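Local atomic coordinates of Rho guanyl nucleotide exchange factor (Rom2), putative (Aspergillus fumigatus Af293, PDB entry 5O51), a protein that probably acts, as a whole, as a guanine-nucleotide exchange factor for Rho-type GTPases, and is represented here by its CNH domain, a beta-propeller. Residues R21-P27 with N306-H311; G37-I42 with S63-I68. Numbering follows the deposited sequence.

Interaction 1. Residues R21-P27 with N306-H311; sequences RVNCLVP and NIRMLH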
loop_
_atom_site.group_PDB
_atom_site.type_symbol
_atom_site.label_atom_id
_atom_site.label_comp_id
_atom_site.label_asym_id
_atom_site.label_seq_id
_atom_site.Cartn_x
_atom_site.Cartn_y
_atom_site.Cartn_z
ATOM N N ARG A 21 17.618 -5.548 -3.021
ATOM C CA ARG A 21 16.501 -6.015 -2.185
ATOM C C ARG A 21 15.149 -5.849 -2.901
ATOM O O ARG A 21 14.990 -4.990 -3.841
ATOM C CB ARG A 21 16.510 -5.202 -0.840
ATOM C CG ARG A 21 17.762 -5.499 0.026
ATOM C CD ARG A 21 17.645 -5.085 1.525
ATOM N NE ARG A 21 18.911 -5.405 2.235
ATOM C CZ ARG A 21 19.306 -6.626 2.674
ATOM N NH1 ARG A 21 18.537 -7.736 2.595
ATOM N NH2 ARG A 21 20.486 -6.751 3.243
ATOM N N VAL A 22 14.147 -6.542 -2.398
ATOM C CA VAL A 22 12.760 -6.330 -2.849
ATOM C C VAL A 22 12.175 -5.017 -2.306
ATOM O O VAL A 22 11.968 -4.869 -1.101
ATOM C CB VAL A 22 11.874 -7.538 -2.436
ATOM C CG1 VAL A 22 10.432 -7.339 -2.845
ATOM C CG2 VAL A 22 12.387 -8.807 -3.105
ATOM N N ASN A 23 11.853 -4.061 -3.177
ATOM C CA ASN A 23 11.246 -2.845 -2.711
ATOM C C ASN A 23 9.690 -2.960 -2.627
ATOM O O ASN A 23 9.051 -2.288 -1.793
ATOM C CB ASN A 23 11.537 -1.664 -3.648
ATOM C CG ASN A 23 13.037 -1.257 -3.736
ATOM O OD1 ASN A 23 13.790 -1.452 -2.847
ATOM N ND2 ASN A 23 13.430 -0.685 -4.870
ATOM N N CYS A 24 9.092 -3.680 -3.589
ATOM C CA CYS A 24 7.621 -3.780 -3.758
ATOM C C CYS A 24 7.238 -5.028 -4.504
ATOM O O CYS A 24 8.110 -5.729 -5.048
ATOM C CB CYS A 24 7.074 -2.551 -4.481
ATOM S SG CYS A 24 7.853 -2.177 -6.065
ATOM N N LEU A 25 5.940 -5.342 -4.505
ATOM C CA LEU A 25 5.469 -6.586 -5.094
ATOM C C LEU A 25 3.965 -6.459 -5.355
ATOM O O LEU A 25 3.255 -5.806 -4.569
ATOM C CB LEU A 25 5.841 -7.770 -4.160
ATOM C CG LEU A 25 5.311 -9.200 -4.395
ATOM C CD1 LEU A 25 6.184 -10.240 -3.731
ATOM C CD2 LEU A 25 3.909 -9.407 -3.844
ATOM N N VAL A 26 3.489 -7.077 -6.431
ATOM C CA VAL A 26 2.051 -7.281 -6.620
ATOM C C VAL A 26 1.804 -8.672 -7.219
ATOM O O VAL A 26 2.567 -9.121 -8.087
ATOM C CB VAL A 26 1.419 -6.194 -7.509
ATOM C CG1 VAL A 26 2.034 -6.225 -8.924
ATOM C CG2 VAL A 26 -0.105 -6.348 -7.608
ATOM N N PRO A 27 0.756 -9.392 -6.735
ATOM C CA PRO A 27 0.379 -10.681 -7.314
ATOM C C PRO A 27 -0.443 -10.447 -8.577
ATOM O O PRO A 27 -1.080 -9.446 -8.660
ATOM C CB PRO A 27 -0.455 -11.363 -6.196
ATOM C CG PRO A 27 -0.929 -10.254 -5.333
ATOM C CD PRO A 27 0.209 -9.240 -5.371
ATOM N N ASN A 306 14.588 -4.416 8.910
ATOM C CA ASN A 306 14.121 -3.877 7.642
ATOM C C ASN A 306 12.888 -4.679 7.130
ATOM O O ASN A 306 12.859 -5.181 6.023
ATOM C CB ASN A 306 15.280 -3.839 6.602
ATOM C CG ASN A 306 14.942 -3.031 5.332
ATOM O OD1 ASN A 306 14.005 -2.231 5.282
ATOM N ND2 ASN A 306 15.737 -3.246 4.286
ATOM N N ILE A 307 11.881 -4.786 7.979
ATOM C CA ILE A 307 10.604 -5.435 7.626
ATOM C C ILE A 307 9.794 -4.485 6.800
ATOM O O ILE A 307 9.681 -3.349 7.185
ATOM C CB ILE A 307 9.777 -5.806 8.877
ATOM C CG1 ILE A 307 10.524 -6.881 9.668
ATOM C CG2 ILE A 307 8.324 -6.204 8.406
ATOM C CD1 ILE A 307 10.068 -7.083 11.125
ATOM N N ARG A 308 9.299 -4.923 5.647
ATOM C CA ARG A 308 8.475 -4.106 4.705
ATOM C C ARG A 308 7.193 -4.928 4.411
ATOM O O ARG A 308 7.300 -6.052 3.876
ATOM C CB ARG A 308 9.215 -3.977 3.353
ATOM C CG ARG A 308 10.432 -3.082 3.374
ATOM C CD ARG A 308 11.573 -3.633 2.497
ATOM N NE ARG A 308 12.362 -4.621 3.211
ATOM C CZ ARG A 308 13.120 -5.575 2.704
ATOM N NH1 ARG A 308 13.242 -5.791 1.394
ATOM N NH2 ARG A 308 13.760 -6.357 3.530
ATOM N N MET A 309 6.015 -4.392 4.703
ATOM C CA MET A 309 4.803 -5.054 4.238
ATOM C C MET A 309 4.667 -4.912 2.718
ATOM O O MET A 309 4.672 -3.810 2.199
ATOM C CB MET A 309 3.563 -4.496 4.945
ATOM C CG MET A 309 2.320 -5.366 4.707
ATOM S SD MET A 309 0.784 -4.647 5.303
ATOM C CE MET A 309 0.256 -3.928 3.711
ATOM N N LEU A 310 4.532 -6.018 1.985
ATOM C CA LEU A 310 4.458 -5.920 0.502
ATOM C C LEU A 310 3.055 -5.848 -0.095
ATOM O O LEU A 310 2.828 -5.065 -0.980
ATOM C CB LEU A 310 5.246 -7.042 -0.176
ATOM C CG LEU A 310 6.738 -7.084 0.197
ATOM C CD1 LEU A 310 7.322 -8.394 -0.273
ATOM C CD2 LEU A 310 7.477 -5.855 -0.351
ATOM N N HIS A 311 2.127 -6.669 0.382
ATOM C CA HIS A 311 0.795 -6.770 -0.197
ATOM C C HIS A 311 -0.102 -7.566 0.778
ATOM O O HIS A 311 0.283 -8.607 1.329
ATOM C CB HIS A 311 0.841 -7.525 -1.564
ATOM C CG HIS A 311 -0.423 -7.405 -2.362
ATOM N ND1 HIS A 311 -1.419 -8.357 -2.344
ATOM C CD2 HIS A 311 -0.866 -6.411 -3.166
ATOM C CE1 HIS A 311 -2.417 -7.945 -3.103
ATOM N NE2 HIS A 311 -2.104 -6.753 -3.585
HETATM O O HOH W 1 4.630 -3.606 -2.466
#

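Interaction 2. Residues G37-I42 with S63-I68; sequences GTDSGI and SQVTQI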
loop_
_atom_site.group_PDB
_atom_site.type_symbol
_atom_site.label_atom_id
_atom_site.label_comp_id
_atom_site.label_asym_id
_atom_site.label_seq_id
_atom_site.Cartn_x
_atom_site.Cartn_y
_atom_site.Cartn_z
ATOM N N GLY A 37 9.441 -5.607 -7.730
ATOM C CA GLY A 37 10.184 -4.374 -8.146
ATOM C C GLY A 37 11.407 -4.170 -7.230
ATOM O O GLY A 37 11.332 -4.288 -5.992
ATOM N N THR A 38 12.556 -3.968 -7.856
ATOM C CA THR A 38 13.825 -3.656 -7.146
ATOM C C THR A 38 14.519 -2.405 -7.710
ATOM O O THR A 38 14.039 -1.757 -8.676
ATOM C CB THR A 38 14.765 -4.805 -7.351
ATOM O OG1 THR A 38 15.276 -4.721 -8.717
ATOM C CG2 THR A 38 14.041 -6.171 -7.140
ATOM N N ASP A 39 15.656 -2.078 -7.125
ATOM C CA ASP A 39 16.531 -0.971 -7.612
ATOM C C ASP A 39 17.079 -1.160 -9.048
ATOM O O ASP A 39 17.236 -0.203 -9.728
ATOM C CB ASP A 39 17.636 -0.665 -6.573
ATOM C CG ASP A 39 17.133 0.182 -5.461
ATOM O OD1 ASP A 39 15.997 0.718 -5.579
ATOM O OD2 ASP A 39 17.843 0.325 -4.450
ATOM N N SER A 40 17.111 -2.376 -9.573
ATOM C CA SER A 40 17.675 -2.658 -10.878
ATOM C C SER A 40 16.709 -3.123 -11.967
ATOM O O SER A 40 17.055 -3.055 -13.169
ATOM C CB SER A 40 18.588 -3.854 -10.746
ATOM O OG SER A 40 17.753 -4.977 -11.094
ATOM N N GLY A 41 15.582 -3.698 -11.594
ATOM C CA GLY A 41 14.684 -4.366 -12.555
ATOM C C GLY A 41 13.387 -4.908 -11.916
ATOM O O GLY A 41 13.215 -4.814 -10.729
ATOM N N ILE A 42 12.501 -5.434 -12.762
ATOM C CA ILE A 42 11.241 -6.099 -12.421
ATOM C C ILE A 42 11.381 -7.572 -12.826
ATOM O O ILE A 42 11.869 -7.925 -13.960
ATOM C CB ILE A 42 10.084 -5.387 -13.103
ATOM C CG1 ILE A 42 9.961 -3.960 -12.567
ATOM C CG2 ILE A 42 8.718 -6.083 -12.850
ATOM C CD1 ILE A 42 9.019 -3.100 -13.371
ATOM N N SER A 63 14.739 1.067 -13.244
ATOM C CA SER A 63 15.569 1.274 -12.111
ATOM C C SER A 63 14.815 2.019 -11.031
ATOM O O SER A 63 13.890 2.731 -11.335
ATOM C CB SER A 63 16.855 2.004 -12.584
ATOM O OG SER A 63 16.774 3.392 -12.375
ATOM N N GLN A 64 15.221 1.845 -9.767
ATOM C CA GLN A 64 14.589 2.516 -8.615
ATOM C C GLN A 64 13.069 2.276 -8.543
ATOM O O GLN A 64 12.314 3.227 -8.370
ATOM C CB GLN A 64 14.829 4.022 -8.702
ATOM C CG GLN A 64 16.267 4.411 -8.960
ATOM C CD GLN A 64 17.128 4.065 -7.790
ATOM O OE1 GLN A 64 16.882 4.516 -6.669
ATOM N NE2 GLN A 64 18.165 3.273 -8.036
ATOM N N VAL A 65 12.627 1.039 -8.762
ATOM C CA VAL A 65 11.156 0.719 -8.769
ATOM C C VAL A 65 10.658 0.704 -7.328
ATOM O O VAL A 65 10.974 -0.220 -6.575
ATOM C CB VAL A 65 10.824 -0.604 -9.449
ATOM C CG1 VAL A 65 9.303 -0.808 -9.448
ATOM C CG2 VAL A 65 11.357 -0.593 -10.898
ATOM N N THR A 66 9.935 1.749 -6.928
ATOM C CA THR A 66 9.484 1.855 -5.542
ATOM C C THR A 66 8.025 1.445 -5.307
ATOM O O THR A 66 7.690 1.207 -4.177
ATOM C CB THR A 66 9.664 3.261 -5.003
ATOM O OG1 THR A 66 8.914 4.129 -5.849
ATOM C CG2 THR A 66 11.171 3.694 -5.015
ATOM N N GLN A 67 7.168 1.427 -6.336
ATOM C CA GLN A 67 5.773 1.001 -6.164
ATOM C C GLN A 67 5.262 0.379 -7.460
ATOM O O GLN A 67 5.654 0.744 -8.586
ATOM C CB GLN A 67 4.942 2.176 -5.588
ATOM C CG GLN A 67 3.629 1.773 -4.968
ATOM C CD GLN A 67 2.619 2.895 -4.790
ATOM O OE1 GLN A 67 2.948 4.073 -4.469
ATOM N NE2 GLN A 67 1.338 2.526 -4.988
ATOM N N ILE A 68 4.443 -0.652 -7.312
ATOM C CA ILE A 68 3.933 -1.443 -8.408
ATOM C C ILE A 68 2.513 -1.966 -8.087
ATOM O O ILE A 68 2.209 -2.324 -6.933
ATOM C CB ILE A 68 4.898 -2.588 -8.750
ATOM C CG1 ILE A 68 4.644 -3.121 -10.143
ATOM C CG2 ILE A 68 4.886 -3.737 -7.726
ATOM C CD1 ILE A 68 5.846 -3.935 -10.655
#

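Interaction 1. Residues R21-P27 with N306-H311
Two innermost strands of neighbouring blades meet here, at the seam of a seven-bladed beta-propeller where the first blade of the CNH domain follows the blade that joins the two ends of the chain. Residues 22-27 and 307-311 run nearly parallel, 24° apart, with axes 5.9 Å apart at their closest. They belong to different four-stranded sheets, and no direct backbone hydrogen bond joins them; side chains and one water do the work. Leu310 is the chief apolar link: its forked end sets both methyls beside Val22 CG1, CD2 at 4.1 Å and CD1 at 4.2 Å, and CD1 also lies 4.1 Å from Leu25 CD1. Water 1 bridges the backbones, accepting from Leu25 N (3.0 Å) and donating to Leu310 O (2.8 Å). Toward the start of both segments the contact turns polar. The long side chain of Arg308 curls back so that NE and NH2 both donate to Asn306 O, at 2.9 Å each, while NH1 reaches across to Val22 O, also 2.9 Å. Asp328 forms salt bridges with both Arg308 and Arg21, gathering two arginines that would otherwise repel each other. At the far end, the flat imidazole of His311 offers its face to the puckered, non-polar ring of Pro27, whose CD lies over it in a CH-pi contact, 3.5 Å from the ring centroid.

Interaction 2. Residues G37-I42 with S63-I68
Thr38 closes the turn of residues 38-41 with its own side chain. In the p rotamer (chi1 75°), its OG1 accepts a hydrogen bond from Ser40 N at 3.1 Å, an ST turn, and a backbone bond from Thr38 N to Gly41 O, also 3.1 Å, holds the two arms together. Two carbonyls of the turn are directed at the other segment: Thr38 O accepts from Val65 N (3.1 Å) and Asp39 O from Gln64 N (2.9 Å), with Ser63 CA adding a CA-H...O contact to Asp39 O at 3.3 Å. The side chain of Asp39, an m rotamer, instead finds its partner in Asn23, whose amide also binds Val65 O. In the beta-propeller, this is where the second-to-third-strand turn of one blade meets the entry into the innermost strand of the next, 65-71. Gln64 makes that entry with positive phi and psi (54/44); its CA-to-CB bond points away, but successive m bends at chi1 and chi2 bring the end of the side chain back to the turn, with OE1 4.0 Å from Asp39 OD1. Beneath the turn the contact is apolar. Val65, beta-branched as suits a strand and in the t rotamer, sets CG1 3.9 Å from Gly37 CA, and an ideal CB on Gly37 would fall only 2.7 Å from that methyl, so the absence of a side chain allows this close approach. Ile42 in the mt rotamer extends CG1 to within 4.0 Å of Val65 CG2. Ile68, extended as tt, brings its CD1 to 4.2 Å from Ile42 CG2 and 4.3 Å from Ile42 CD1.

In the fold
The two contacts flank one propeller blade: interaction 1 joins its innermost strand, 22-28, to the preceding blade, and interaction 2 joins its next strands, 33-38 and 41-46, to the following one. Their centres lie 11 Å apart, and they meet within the shared sheet. Probable hydrogen bonds run from Asn23 N to Gly37 O (2.9 Å) and from Gly37 N to Cys24 O (3.0 Å); with Asn23 and Cys24 both facing Gly37, this is a classic beta bulge. The Asn23 side chain is a polar tie between the two contacts, while Cys24 packs on Val65 and Ile68. Three consecutive blades are thus connected through this short piece of strand.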